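PDB 4ASH: NS6 protease from Murine norovirus 1, which is a trypsin-like cysteine protease that probably cleaves the viral polyprotein into its mature nonstructural proteins. Local coordinates for residues R10-G15 with G19-G24. The protein carries 1 engineered substitution. Numbering follows the deposited sequence.
Sequences RVVQFG and GFWVSG
The extended side chain of Arg-10 passes obliquely across the CE1-CZ part of the Phe-20 ring and ends on the backbone beyond it. Its CB sits 3.3 Å from CE1 of Phe-20 and its CD 3.4 Å from CZ, both off the ring centre, while the guanidinium plane is turned 26° from that of the ring. With CG anti to the carbonyl carbon (chi1 -66°) and the chain straight from CG to NE, NH1 donates a nearly straight bond (161°) of 3.0 Å to Trp-21 O, which lies close to the guanidinium plane; a weak second bond runs from NH1 to Val-22 O. NH2 is bonded to Pro-71 O. Val-11 meets the same phenylalanine at its edge, CG2 lying 3.7 Å from Phe-20 CD1, and Pro-144 of the second sheet touches both residues. The indole of Trp-21 belongs to the other face, where Val-12 CG2 approaches NE1 at 4.1 Å and Phe-27 and Phe-42 add their rings. Val-12 and Gly-19, a hydrogen-bonded antiparallel pair, exchange two backbone bonds, and Trp-21 N to Arg-10 O (3.0 Å) carries the pairing past the start of strand 11-14, the outer strand of the N-terminal sheet in this two-domain, chymotrypsin-like fold. The buried guanidinium ties the strand exit at 21-22 to Arg-10 and the Pro-71 loop, and the carbonyls' partial negative charge would be expected to stabilise its positive charge.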
ATOM      1  N   ARG A  10      -4.601 -11.551  -2.794  1.00 18.70           N
ATOM      2  CA  ARG A  10      -4.292 -10.795  -1.576  1.00 19.23           C
ATOM      3  C   ARG A  10      -4.837  -9.372  -1.621  1.00 14.82           C
ATOM      4  O   ARG A  10      -4.898  -8.694  -0.588  1.00 14.31           O
ATOM      5  CB  ARG A  10      -2.773 -10.677  -1.361  1.00 20.78           C
ATOM      6  CG  ARG A  10      -2.008 -11.962  -1.079  1.00 27.92           C
ATOM      7  CD  ARG A  10      -0.531 -11.616  -0.920  1.00 29.46           C
ATOM      8  NE  ARG A  10       0.302 -12.805  -0.828  1.00 31.58           N
ATOM      9  CZ  ARG A  10       0.966 -13.178   0.259  1.00 29.01           C
ATOM     10  NH1 ARG A  10       0.939 -12.431   1.362  1.00 22.27           N
ATOM     11  NH2 ARG A  10       1.681 -14.289   0.227  1.00 36.13           N
ATOM     12  N   VAL A  11      -5.195  -8.906  -2.822  1.00 14.84           N
ATOM     13  CA  VAL A  11      -5.698  -7.551  -3.007  1.00 13.40           C
ATOM     14  C   VAL A  11      -7.220  -7.634  -3.009  1.00 14.35           C
ATOM     15  O   VAL A  11      -7.809  -8.319  -3.853  1.00 17.75           O
ATOM     16  CB  VAL A  11      -5.189  -6.927  -4.325  1.00 16.87           C
ATOM     17  CG1 VAL A  11      -5.673  -5.483  -4.462  1.00 16.10           C
ATOM     18  CG2 VAL A  11      -3.656  -6.963  -4.383  1.00 15.16           C
ATOM     19  N   VAL A  12      -7.845  -6.998  -2.022  1.00 15.55           N
ATOM     20  CA  VAL A  12      -9.308  -7.037  -1.883  1.00 14.59           C
ATOM     21  C   VAL A  12      -9.900  -5.657  -1.643  1.00 17.85           C
ATOM     22  O   VAL A  12      -9.219  -4.752  -1.150  1.00 15.05           O
ATOM     23  CB  VAL A  12      -9.772  -7.995  -0.749  1.00 15.84           C
ATOM     24  CG1 VAL A  12      -9.310  -9.428  -1.028  1.00 21.02           C
ATOM     25  CG2 VAL A  12      -9.261  -7.525   0.619  1.00 19.58           C
ATOM     26  N   GLN A  13     -11.174  -5.480  -1.990  1.00 16.57           N
ATOM     27  CA  GLN A  13     -11.827  -4.204  -1.724  1.00 13.66           C
ATOM     28  C   GLN A  13     -11.926  -3.962  -0.223  1.00 17.18           C
ATOM     29  O   GLN A  13     -12.019  -4.901   0.579  1.00 21.26           O
ATOM     30  CB  GLN A  13     -13.202  -4.145  -2.408  1.00 19.99           C
ATOM     31  CG  GLN A  13     -13.036  -3.990  -3.896  1.00 20.20           C
ATOM     32  CD  GLN A  13     -14.317  -3.611  -4.629  1.00 20.66           C
ATOM     33  OE1 GLN A  13     -14.783  -2.466  -4.553  1.00 28.12           O
ATOM     34  NE2 GLN A  13     -14.855  -4.555  -5.376  1.00 19.07           N
ATOM     35  N   PHE A  14     -11.857  -2.700   0.161  1.00 15.38           N
ATOM     36  CA  PHE A  14     -11.882  -2.334   1.566  1.00 15.49           C
ATOM     37  C   PHE A  14     -12.287  -0.877   1.680  1.00 17.92           C
ATOM     38  O   PHE A  14     -11.606   0.000   1.160  1.00 16.89           O
ATOM     39  CB  PHE A  14     -10.490  -2.543   2.184  1.00 16.79           C
ATOM     40  CG  PHE A  14     -10.489  -2.545   3.680  1.00 17.16           C
ATOM     41  CD1 PHE A  14     -11.123  -3.564   4.379  1.00 18.06           C
ATOM     42  CD2 PHE A  14      -9.865  -1.530   4.396  1.00 18.58           C
ATOM     43  CE1 PHE A  14     -11.124  -3.569   5.764  1.00 19.79           C
ATOM     44  CE2 PHE A  14      -9.863  -1.532   5.783  1.00 21.90           C
ATOM     45  CZ  PHE A  14     -10.496  -2.556   6.467  1.00 22.29           C
ATOM     46  N   GLY A  15     -13.398  -0.617   2.361  1.00 19.18           N
ATOM     47  CA  GLY A  15     -13.889   0.740   2.477  1.00 18.94           C
ATOM     48  C   GLY A  15     -14.114   1.308   1.092  1.00 20.56           C
ATOM     49  O   GLY A  15     -14.761   0.676   0.252  1.00 22.30           O
ATOM     50  N   GLY A  19      -7.167  -3.081  -0.030  1.00 14.14           N
ATOM     51  CA  GLY A  19      -6.101  -3.375   0.918  1.00 15.92           C
ATOM     52  C   GLY A  19      -5.399  -4.654   0.492  1.00 16.94           C
ATOM     53  O   GLY A  19      -5.798  -5.285  -0.506  1.00 15.59           O
ATOM     54  N   PHE A  20      -4.378  -5.050   1.250  1.00 13.67           N
ATOM     55  CA  PHE A  20      -3.484  -6.134   0.859  1.00 14.22           C
ATOM     56  C   PHE A  20      -3.132  -6.990   2.056  1.00 13.21           C
ATOM     57  O   PHE A  20      -2.715  -6.465   3.103  1.00 15.07           O
ATOM     58  CB  PHE A  20      -2.195  -5.546   0.279  1.00 14.05           C
ATOM     59  CG  PHE A  20      -1.220  -6.576  -0.235  1.00 13.13           C
ATOM     60  CD1 PHE A  20      -1.486  -7.284  -1.397  1.00 16.20           C
ATOM     61  CD2 PHE A  20      -0.029  -6.832   0.440  1.00 16.27           C
ATOM     62  CE1 PHE A  20      -0.592  -8.212  -1.887  1.00 20.70           C
ATOM     63  CE2 PHE A  20       0.869  -7.764  -0.044  1.00 17.01           C
ATOM     64  CZ  PHE A  20       0.599  -8.452  -1.200  1.00 20.61           C
ATOM     65  N   TRP A  21      -3.297  -8.304   1.912  1.00 13.58           N
ATOM     66  CA  TRP A  21      -2.838  -9.239   2.939  1.00 13.00           C
ATOM     67  C   TRP A  21      -1.349  -9.488   2.850  1.00 13.42           C
ATOM     68  O   TRP A  21      -0.877 -10.180   1.949  1.00 15.66           O
ATOM     69  CB  TRP A  21      -3.584 -10.578   2.822  1.00 15.23           C
ATOM     70  CG  TRP A  21      -5.018 -10.458   3.170  1.00 15.73           C
ATOM     71  CD1 TRP A  21      -6.065 -10.332   2.297  1.00 16.35           C
ATOM     72  CD2 TRP A  21      -5.583 -10.402   4.484  1.00 13.45           C
ATOM     73  NE1 TRP A  21      -7.247 -10.220   2.992  1.00 17.63           N
ATOM     74  CE2 TRP A  21      -6.979 -10.252   4.337  1.00 19.56           C
ATOM     75  CE3 TRP A  21      -5.042 -10.452   5.773  1.00 14.88           C
ATOM     76  CZ2 TRP A  21      -7.845 -10.160   5.429  1.00 15.96           C
ATOM     77  CZ3 TRP A  21      -5.902 -10.360   6.859  1.00 17.47           C
ATOM     78  CH2 TRP A  21      -7.283 -10.211   6.683  1.00 15.52           C
ATOM     79  N   VAL A  22      -0.604  -8.908   3.789  1.00 13.34           N
ATOM     80  CA  VAL A  22       0.833  -9.152   3.880  1.00 16.21           C
ATOM     81  C   VAL A  22       1.072 -10.582   4.369  1.00 17.10           C
ATOM     82  O   VAL A  22       2.046 -11.232   3.983  1.00 17.16           O
ATOM     83  CB  VAL A  22       1.493  -8.157   4.841  1.00 16.14           C
ATOM     84  CG1 VAL A  22       3.007  -8.425   4.960  1.00 16.83           C
ATOM     85  CG2 VAL A  22       1.264  -6.744   4.341  1.00 16.68           C
ATOM     86  N   SER A  23       0.170 -11.065   5.215  1.00 17.36           N
ATOM     87  CA  SER A  23       0.227 -12.434   5.708  1.00 17.93           C
ATOM     88  C   SER A  23      -1.182 -12.834   6.040  1.00 16.09           C
ATOM     89  O   SER A  23      -2.102 -12.052   5.857  1.00 18.08           O
ATOM     90  CB  SER A  23       1.059 -12.517   6.985  1.00 20.23           C
ATOM     91  OG  SER A  23       0.389 -11.874   8.065  1.00 19.36           O
ATOM     92  N   GLY A  24      -1.369 -14.039   6.555  1.00 17.05           N
ATOM     93  CA  GLY A  24      -2.698 -14.428   6.973  1.00 20.15           C
ATOM     94  C   GLY A  24      -3.235 -13.610   8.134  1.00 20.00           C
ATOM     95  O   GLY A  24      -4.451 -13.635   8.396  1.00 20.81           O
TER